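Local coordinates for DNA-binding protein (Sulfolobus solfataricus, PDB 3IRB) that is of unknown function but may bind acyl-CoA through its zinc-ribbon and OB-fold domains, at residues D18-E23 with Q137-V142; V103-I108 with L118-G123. All blocks are in the same frame, centred on the assembly; numbering follows the deposited sequence.

Contact 1 (D18-E23 with Q137-V142); sequences DVMEAE and QWPLRV. With SO4 (sulfate ion), chain E.
Trp138 reaches the helix with its indole nitrogen: NE1 donates to Met20 O at 2.8 Å, and the bond is nearly straight (168°). The oxygen lies close to the plane of the indole, at its edge, whereas the donor stands well above the carbonyl plane of Met20. Met20, present as selenomethionine, turns its side chain across Pro139 at about a right angle. Its CE rests 3.5 Å from Pro139 CB. Glu21 is bent at chi2 (-59°), which swings CD round; OE2 lies at the indole edge, 3.8 Å from Trp138 CD1. A water donates to Trp138 O at 2.8 Å; it also sits beside Glu21 OE2, but too close for that bond to be trusted.

The peptide between Trp138 and Pro139 is cis, and Pro139 CB lies above one face of the indole, offset toward the rim. Further out, Phe36 of helix 30-41 packs on Trp138, while Tyr120 touches both Met20 and Pro139. Arg141 NE and NH2 donate to O4 and O1 of a sulfate, probably from the crystallisation liquor, which Ser135 OG also bonds. The contact thus seats helix 12-28 on the turn leading into strand 141-144, a helix-to-barrel packing within this zinc-ribbon and OB-fold architecture.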
ATOM      1  N   ASP A  18      12.402  -6.675  -1.903  1.00 17.27           N
ATOM      2  CA  ASP A  18      13.400  -5.609  -2.040  1.00 18.37           C
ATOM      3  C   ASP A  18      12.806  -4.294  -2.509  1.00 19.09           C
ATOM      4  O   ASP A  18      13.107  -3.257  -1.945  1.00 17.98           O
ATOM      5  CB  ASP A  18      14.512  -6.053  -2.981  1.00 18.25           C
ATOM      6  CG  ASP A  18      15.437  -7.042  -2.351  1.00 26.12           C
ATOM      7  OD1 ASP A  18      15.418  -7.182  -1.105  1.00 23.98           O
ATOM      8  OD2 ASP A  18      16.183  -7.670  -3.117  1.00 22.80           O
ATOM      9  N   VAL A  19      11.960  -4.353  -3.532  1.00 19.91           N
ATOM     10  CA  VAL A  19      11.290  -3.180  -4.062  1.00 19.12           C
ATOM     11  C   VAL A  19      10.389  -2.544  -3.003  1.00 17.36           C
ATOM     12  O   VAL A  19      10.426  -1.324  -2.796  1.00 19.70           O
ATOM     13  CB  VAL A  19      10.434  -3.538  -5.317  1.00 20.87           C
ATOM     14  CG1 VAL A  19       9.445  -2.390  -5.651  1.00 28.34           C
ATOM     15  CG2 VAL A  19      11.335  -3.882  -6.485  1.00 27.01           C
HETATM   16  N   MSE A  20       9.637  -3.373  -2.284  1.00 18.25           N
HETATM   17  CA  MSE A  20       8.733  -2.872  -1.247  1.00 18.51           C
HETATM   18  C   MSE A  20       9.514  -2.270  -0.081  1.00 20.82           C
HETATM   19  O   MSE A  20       9.105  -1.263   0.495  1.00 20.71           O
HETATM   20  CB  MSE A  20       7.786  -3.978  -0.770  1.00 21.30           C
HETATM   21  CG  MSE A  20       6.888  -4.494  -1.917  1.00 25.97           C
HETATM   22 SE   MSE A  20       6.269  -6.359  -1.729  0.75 26.95          SE
HETATM   23  CE  MSE A  20       4.529  -5.641  -1.398  1.00 19.67           C
ATOM     24  N   GLU A  21      10.642  -2.872   0.261  1.00 20.30           N
ATOM     25  CA  GLU A  21      11.496  -2.302   1.302  1.00 22.16           C
ATOM     26  C   GLU A  21      12.125  -0.959   0.875  1.00 21.91           C
ATOM     27  O   GLU A  21      12.214  -0.039   1.677  1.00 21.78           O
ATOM     28  CB  GLU A  21      12.584  -3.271   1.735  1.00 22.68           C
ATOM     29  CG  GLU A  21      12.102  -4.313   2.728  1.00 33.97           C
ATOM     30  CD  GLU A  21      11.536  -3.703   4.011  1.00 38.16           C
ATOM     31  OE1 GLU A  21      12.301  -3.080   4.780  1.00 45.75           O
ATOM     32  OE2 GLU A  21      10.324  -3.848   4.241  1.00 38.03           O
ATOM     33  N   ALA A  22      12.611  -0.869  -0.359  1.00 21.04           N
ATOM     34  CA  ALA A  22      13.167   0.390  -0.857  1.00 23.06           C
ATOM     35  C   ALA A  22      12.138   1.506  -0.696  1.00 22.22           C
ATOM     36  O   ALA A  22      12.441   2.623  -0.248  1.00 23.59           O
ATOM     37  CB  ALA A  22      13.594   0.243  -2.330  1.00 22.10           C
ATOM     38  N   GLU A  23      10.894   1.194  -1.040  1.00 22.48           N
ATOM     39  CA  GLU A  23       9.822   2.166  -0.958  1.00 21.73           C
ATOM     40  C   GLU A  23       9.470   2.602   0.455  1.00 21.19           C
ATOM     41  O   GLU A  23       9.139   3.777   0.674  1.00 21.72           O
ATOM     42  CB  GLU A  23       8.599   1.659  -1.721  1.00 22.86           C
ATOM     43  CG  GLU A  23       8.943   1.656  -3.245  1.00 30.49           C
ATOM     44  CD  GLU A  23       7.838   1.143  -4.142  1.00 36.34           C
ATOM     45  OE1 GLU A  23       6.705   0.872  -3.659  1.00 34.15           O
ATOM     46  OE2 GLU A  23       8.145   1.038  -5.352  1.00 40.18           O
ATOM     47  N   GLN A 137       2.033  -4.231   9.334  1.00 20.48           N
ATOM     48  CA  GLN A 137       3.487  -4.140   9.210  1.00 22.20           C
ATOM     49  C   GLN A 137       3.796  -4.013   7.728  1.00 22.09           C
ATOM     50  O   GLN A 137       3.100  -4.580   6.901  1.00 22.52           O
ATOM     51  CB  GLN A 137       4.142  -5.373   9.791  1.00 23.75           C
ATOM     52  CG  GLN A 137       5.658  -5.382   9.742  1.00 36.64           C
ATOM     53  CD  GLN A 137       6.260  -6.664  10.338  1.00 50.58           C
ATOM     54  OE1 GLN A 137       5.645  -7.339  11.175  1.00 50.10           O
ATOM     55  NE2 GLN A 137       7.468  -7.004   9.892  1.00 51.75           N
ATOM     56  N   TRP A 138       4.820  -3.250   7.380  1.00 22.38           N
ATOM     57  CA  TRP A 138       5.170  -3.044   5.981  1.00 22.94           C
ATOM     58  C   TRP A 138       6.062  -4.173   5.467  1.00 23.55           C
ATOM     59  O   TRP A 138       6.970  -4.602   6.177  1.00 26.41           O
ATOM     60  CB  TRP A 138       5.903  -1.713   5.840  1.00 22.77           C
ATOM     61  CG  TRP A 138       6.157  -1.334   4.469  1.00 18.20           C
ATOM     62  CD1 TRP A 138       7.193  -1.729   3.689  1.00 24.51           C
ATOM     63  CD2 TRP A 138       5.354  -0.488   3.677  1.00 21.40           C
ATOM     64  NE1 TRP A 138       7.083  -1.170   2.462  1.00 21.92           N
ATOM     65  CE2 TRP A 138       5.948  -0.410   2.421  1.00 20.28           C
ATOM     66  CE3 TRP A 138       4.145   0.182   3.896  1.00 27.04           C
ATOM     67  CZ2 TRP A 138       5.400   0.341   1.383  1.00 23.18           C
ATOM     68  CZ3 TRP A 138       3.616   0.924   2.894  1.00 20.83           C
ATOM     69  CH2 TRP A 138       4.225   0.984   1.635  1.00 23.92           C
ATOM     70  N   PRO A 139       5.817  -4.670   4.240  1.00 24.27           N
ATOM     71  CA  PRO A 139       4.740  -4.382   3.326  1.00 23.57           C
ATOM     72  C   PRO A 139       3.466  -5.009   3.831  1.00 20.30           C
ATOM     73  O   PRO A 139       3.499  -6.100   4.392  1.00 20.69           O
ATOM     74  CB  PRO A 139       5.154  -5.094   2.022  1.00 23.93           C
ATOM     75  CG  PRO A 139       6.427  -5.614   2.221  1.00 25.34           C
ATOM     76  CD  PRO A 139       6.788  -5.606   3.644  1.00 25.50           C
ATOM     77  N   LEU A 140       2.361  -4.312   3.652  1.00 20.08           N
ATOM     78  CA  LEU A 140       1.077  -4.794   4.133  1.00 20.33           C
ATOM     79  C   LEU A 140       0.641  -6.111   3.466  1.00 19.81           C
ATOM     80  O   LEU A 140       1.020  -6.418   2.323  1.00 19.85           O
ATOM     81  CB  LEU A 140      -0.011  -3.749   3.959  1.00 21.27           C
ATOM     82  CG  LEU A 140      -0.055  -2.644   5.047  1.00 26.03           C
ATOM     83  CD1 LEU A 140       1.154  -1.783   4.960  1.00 29.26           C
ATOM     84  CD2 LEU A 140      -1.320  -1.764   4.971  1.00 30.08           C
ATOM     85  N   ARG A 141      -0.147  -6.871   4.209  1.00 20.27           N
ATOM     86  CA  ARG A 141      -0.777  -8.085   3.728  1.00 20.84           C
ATOM     87  C   ARG A 141      -2.282  -7.917   3.777  1.00 19.17           C
ATOM     88  O   ARG A 141      -2.856  -7.534   4.817  1.00 18.00           O
ATOM     89  CB  ARG A 141      -0.445  -9.308   4.599  1.00 21.51           C
ATOM     90  CG  ARG A 141       1.016  -9.742   4.653  1.00 29.00           C
ATOM     91  CD  ARG A 141       1.124 -11.171   5.272  1.00 27.15           C
ATOM     92  NE  ARG A 141       0.801 -11.190   6.702  1.00 29.81           N
ATOM     93  CZ  ARG A 141      -0.283 -11.736   7.251  1.00 23.10           C
ATOM     94  NH1 ARG A 141      -1.201 -12.330   6.514  1.00 35.13           N
ATOM     95  NH2 ARG A 141      -0.460 -11.662   8.555  1.00 27.37           N
ATOM     96  N   VAL A 142      -2.925  -8.279   2.676  1.00 18.59           N
ATOM     97  CA  VAL A 142      -4.366  -8.194   2.564  1.00 17.37           C
ATOM     98  C   VAL A 142      -4.910  -9.535   2.075  1.00 18.87           C
ATOM     99  O   VAL A 142      -4.177 -10.348   1.508  1.00 18.34           O
ATOM    100  CB  VAL A 142      -4.800  -7.064   1.609  1.00 18.18           C
ATOM    101  CG1 VAL A 142      -4.092  -5.771   1.949  1.00 18.21           C
ATOM    102  CG2 VAL A 142      -4.591  -7.459   0.141  1.00 15.30           C
TER
HETATM  103  S   SO4 E 205       2.377 -10.231  10.275  1.00 42.36           S
HETATM  104  O1  SO4 E 205       1.144 -10.932  10.565  1.00 45.15           O
HETATM  105  O2  SO4 E 205       3.495 -10.827  10.995  1.00 45.49           O
HETATM  106  O3  SO4 E 205       2.259  -8.846  10.727  1.00 45.80           O
HETATM  107  O4  SO4 E 205       2.663 -10.240   8.830  1.00 40.18           O
HETATM  108  O   HOH W   1       9.425  -3.335   6.441  1.00 34.39           O

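Contact 2 (V103-I108 with L118-G123); sequences VYIALI and LCYAEG
Tyr104 has CG anti to its own carbonyl carbon (chi1 -63°), which sets CG beside the backbone N; the ring edge then meets Ala121 O, with CD1 at 3.3 Å. Tyr120 makes the same choice (chi1 -66°) on the opposite face of the sheet, where its side chain lies side by side with that of Ile105, the two pointing the same way. The two segments are the arms of an antiparallel beta hairpin in the OB-fold domain.

Tyr104 with Ala121 and Ala106 with Cys119 are the hydrogen-bonded pairs, each closed by two backbone bonds. The Ala106 N to Cys119 O bond, 2.9 Å long, is almost perfectly straight (178°). Between and beyond them, Ile105 with Tyr120 and Leu107 with Leu118 are non-hydrogen-bonded pairs. On their face, Ile105 CD1 touches Tyr120 CD1 at 3.7 Å, and its CG2 branch meets Leu118 CD1 at 3.9 Å; Met20 and Trp16 of helix 12-28 pack against this side. On the face of Tyr104, the alanines pack closely, Ala106 CB 4.1 Å from Ala121 CB. Near the hairpin turn, Ile108 CG1 leans on Cys119 SG at 3.7 Å.

An alanine in place of Tyr104 would probably leave Ala121 O without the ring edge beside it and Gly123 O without its water bridge. That water, at the far end of the hairpin, sits 2.7 Å from both Tyr104 OH and Gly123 O and donates to the latter.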
ATOM      1  N   VAL A 103       1.006 -16.300  -4.248  1.00 18.64           N
ATOM      2  CA  VAL A 103       1.220 -14.983  -3.679  1.00 16.93           C
ATOM      3  C   VAL A 103       0.917 -13.957  -4.752  1.00 16.99           C
ATOM      4  O   VAL A 103       1.350 -14.084  -5.908  1.00 20.03           O
ATOM      5  CB  VAL A 103       2.663 -14.816  -3.199  1.00 16.93           C
ATOM      6  CG1 VAL A 103       2.947 -13.351  -2.828  1.00 16.60           C
ATOM      7  CG2 VAL A 103       2.935 -15.756  -2.024  1.00 16.11           C
ATOM      8  N   TYR A 104       0.140 -12.963  -4.392  1.00 15.43           N
ATOM      9  CA  TYR A 104      -0.173 -11.901  -5.331  1.00 14.78           C
ATOM     10  C   TYR A 104       0.568 -10.645  -4.904  1.00 16.60           C
ATOM     11  O   TYR A 104       0.608 -10.332  -3.725  1.00 17.83           O
ATOM     12  CB  TYR A 104      -1.663 -11.649  -5.346  1.00 16.82           C
ATOM     13  CG  TYR A 104      -2.514 -12.793  -5.805  1.00 15.05           C
ATOM     14  CD1 TYR A 104      -2.834 -13.838  -4.933  1.00 19.13           C
ATOM     15  CD2 TYR A 104      -3.039 -12.834  -7.084  1.00 20.59           C
ATOM     16  CE1 TYR A 104      -3.621 -14.891  -5.335  1.00 21.30           C
ATOM     17  CE2 TYR A 104      -3.853 -13.891  -7.484  1.00 19.13           C
ATOM     18  CZ  TYR A 104      -4.115 -14.918  -6.604  1.00 21.51           C
ATOM     19  OH  TYR A 104      -4.914 -15.969  -6.968  1.00 22.26           O
ATOM     20  N   ILE A 105       1.106  -9.892  -5.862  1.00 14.36           N
ATOM     21  CA  ILE A 105       1.637  -8.577  -5.580  1.00 16.64           C
ATOM     22  C   ILE A 105       0.556  -7.652  -6.151  1.00 14.95           C
ATOM     23  O   ILE A 105       0.273  -7.720  -7.355  1.00 17.10           O
ATOM     24  CB  ILE A 105       2.996  -8.328  -6.278  1.00 16.26           C
ATOM     25  CG1 ILE A 105       4.002  -9.454  -5.991  1.00 17.02           C
ATOM     26  CG2 ILE A 105       3.555  -6.971  -5.869  1.00 16.60           C
ATOM     27  CD1 ILE A 105       4.337  -9.723  -4.481  1.00 17.85           C
ATOM     28  N   ALA A 106      -0.072  -6.858  -5.296  1.00 15.00           N
ATOM     29  CA  ALA A 106      -1.225  -6.033  -5.704  1.00 16.87           C
ATOM     30  C   ALA A 106      -1.012  -4.570  -5.429  1.00 17.28           C
ATOM     31  O   ALA A 106      -0.363  -4.212  -4.448  1.00 20.52           O
ATOM     32  CB  ALA A 106      -2.512  -6.507  -4.989  1.00 16.92           C
ATOM     33  N   LEU A 107      -1.571  -3.719  -6.288  1.00 15.56           N
ATOM     34  CA  LEU A 107      -1.780  -2.310  -5.951  1.00 16.15           C
ATOM     35  C   LEU A 107      -3.149  -2.164  -5.346  1.00 14.71           C
ATOM     36  O   LEU A 107      -4.170  -2.450  -5.986  1.00 15.80           O
ATOM     37  CB  LEU A 107      -1.690  -1.435  -7.178  1.00 15.68           C
ATOM     38  CG  LEU A 107      -1.836   0.055  -6.887  1.00 18.65           C
ATOM     39  CD1 LEU A 107      -0.792   0.522  -5.894  1.00 22.21           C
ATOM     40  CD2 LEU A 107      -1.761   0.809  -8.229  1.00 19.27           C
ATOM     41  N   ILE A 108      -3.191  -1.787  -4.095  1.00 12.93           N
ATOM     42  CA  ILE A 108      -4.436  -1.675  -3.377  1.00 14.16           C
ATOM     43  C   ILE A 108      -4.748  -0.179  -3.315  1.00 15.52           C
ATOM     44  O   ILE A 108      -3.875   0.625  -2.974  1.00 17.25           O
ATOM     45  CB  ILE A 108      -4.325  -2.212  -1.955  1.00 14.51           C
ATOM     46  CG1 ILE A 108      -3.985  -3.706  -1.959  1.00 18.60           C
ATOM     47  CG2 ILE A 108      -5.584  -1.891  -1.150  1.00 15.62           C
ATOM     48  CD1 ILE A 108      -4.970  -4.586  -2.667  1.00 17.83           C
ATOM     49  N   LEU A 118       1.327  -0.781  -2.336  1.00 18.56           N
ATOM     50  CA  LEU A 118       1.846  -2.030  -2.907  1.00 21.87           C
ATOM     51  C   LEU A 118       1.889  -3.067  -1.795  1.00 21.24           C
ATOM     52  O   LEU A 118       2.622  -2.891  -0.824  1.00 22.69           O
ATOM     53  CB  LEU A 118       3.227  -1.790  -3.512  1.00 23.92           C
ATOM     54  CG  LEU A 118       3.833  -2.844  -4.423  1.00 25.76           C
ATOM     55  CD1 LEU A 118       2.930  -3.133  -5.632  1.00 26.98           C
ATOM     56  CD2 LEU A 118       5.224  -2.364  -4.853  1.00 30.66           C
ATOM     57  N   CYS A 119       1.096  -4.124  -1.950  1.00 16.45           N
ATOM     58  CA  CYS A 119       0.831  -5.084  -0.907  1.00 17.07           C
ATOM     59  C   CYS A 119       0.971  -6.495  -1.408  1.00 19.25           C
ATOM     60  O   CYS A 119       0.873  -6.768  -2.607  1.00 18.99           O
ATOM     61  CB  CYS A 119      -0.628  -4.934  -0.410  1.00 20.73           C
ATOM     62  SG  CYS A 119      -1.084  -3.356   0.285  1.00 26.63           S
ATOM     63  N   TYR A 120       1.173  -7.407  -0.460  1.00 17.96           N
ATOM     64  CA  TYR A 120       0.914  -8.814  -0.674  1.00 19.45           C
ATOM     65  C   TYR A 120      -0.568  -9.102  -0.504  1.00 20.02           C
ATOM     66  O   TYR A 120      -1.198  -8.602   0.436  1.00 21.32           O
ATOM     67  CB  TYR A 120       1.636  -9.633   0.384  1.00 20.47           C
ATOM     68  CG  TYR A 120       3.125  -9.578   0.301  1.00 20.50           C
ATOM     69  CD1 TYR A 120       3.798 -10.080  -0.816  1.00 22.91           C
ATOM     70  CD2 TYR A 120       3.862  -9.069   1.352  1.00 23.86           C
ATOM     71  CE1 TYR A 120       5.189 -10.060  -0.868  1.00 25.31           C
ATOM     72  CE2 TYR A 120       5.226  -9.051   1.317  1.00 26.24           C
ATOM     73  CZ  TYR A 120       5.889  -9.539   0.216  1.00 25.99           C
ATOM     74  OH  TYR A 120       7.254  -9.515   0.242  1.00 27.95           O
ATOM     75  N   ALA A 121      -1.119  -9.915  -1.403  1.00 18.99           N
ATOM     76  CA  ALA A 121      -2.536 -10.296  -1.348  1.00 18.34           C
ATOM     77  C   ALA A 121      -2.632 -11.807  -1.459  1.00 17.86           C
ATOM     78  O   ALA A 121      -1.821 -12.430  -2.145  1.00 19.62           O
ATOM     79  CB  ALA A 121      -3.340  -9.603  -2.487  1.00 16.99           C
ATOM     80  N   GLU A 122      -3.592 -12.393  -0.756  1.00 18.62           N
ATOM     81  CA  GLU A 122      -3.873 -13.810  -0.875  1.00 18.58           C
ATOM     82  C   GLU A 122      -5.389 -14.009  -0.857  1.00 18.91           C
ATOM     83  O   GLU A 122      -6.128 -13.140  -0.419  1.00 19.56           O
ATOM     84  CB  GLU A 122      -3.138 -14.643   0.185  1.00 22.84           C
ATOM     85  CG  GLU A 122      -1.592 -14.656  -0.048  1.00 24.44           C
ATOM     86  CD  GLU A 122      -0.815 -15.750   0.663  1.00 37.28           C
ATOM     87  OE1 GLU A 122      -1.408 -16.785   1.051  1.00 38.88           O
ATOM     88  OE2 GLU A 122       0.421 -15.551   0.834  1.00 39.60           O
ATOM     89  N   GLY A 123      -5.822 -15.133  -1.428  1.00 17.08           N
ATOM     90  CA  GLY A 123      -7.205 -15.491  -1.536  1.00 18.96           C
ATOM     91  C   GLY A 123      -7.703 -15.530  -2.986  1.00 20.38           C
ATOM     92  O   GLY A 123      -6.946 -15.773  -3.928  1.00 21.02           O
TER
HETATM   93  O   HOH W   2      -5.737 -17.832  -5.126  1.00 29.47           O

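The two contacts meet at Tyr120, with their centres about 10 Å apart. Its backbone is probably hydrogen-bonded through both its N and O to the 137-142 segment of contact 1, Val142 N to Tyr120 O at 2.8 Å and Tyr120 N to Leu140 O at 3.0 Å, making strands 114-123 and 141-144 parallel neighbours. The helix of contact 1 also reaches this strand: Met20 CE packs 3.4 Å from Leu118 O. Arg141 of contact 1 binds one sulfate and the Leu107 side chain of contact 2 is about 4 Å from another, both probably from the crystallisation liquor. Both contacts lie away from the zinc site of Cys50, Cys53, Cys64 and Cys67.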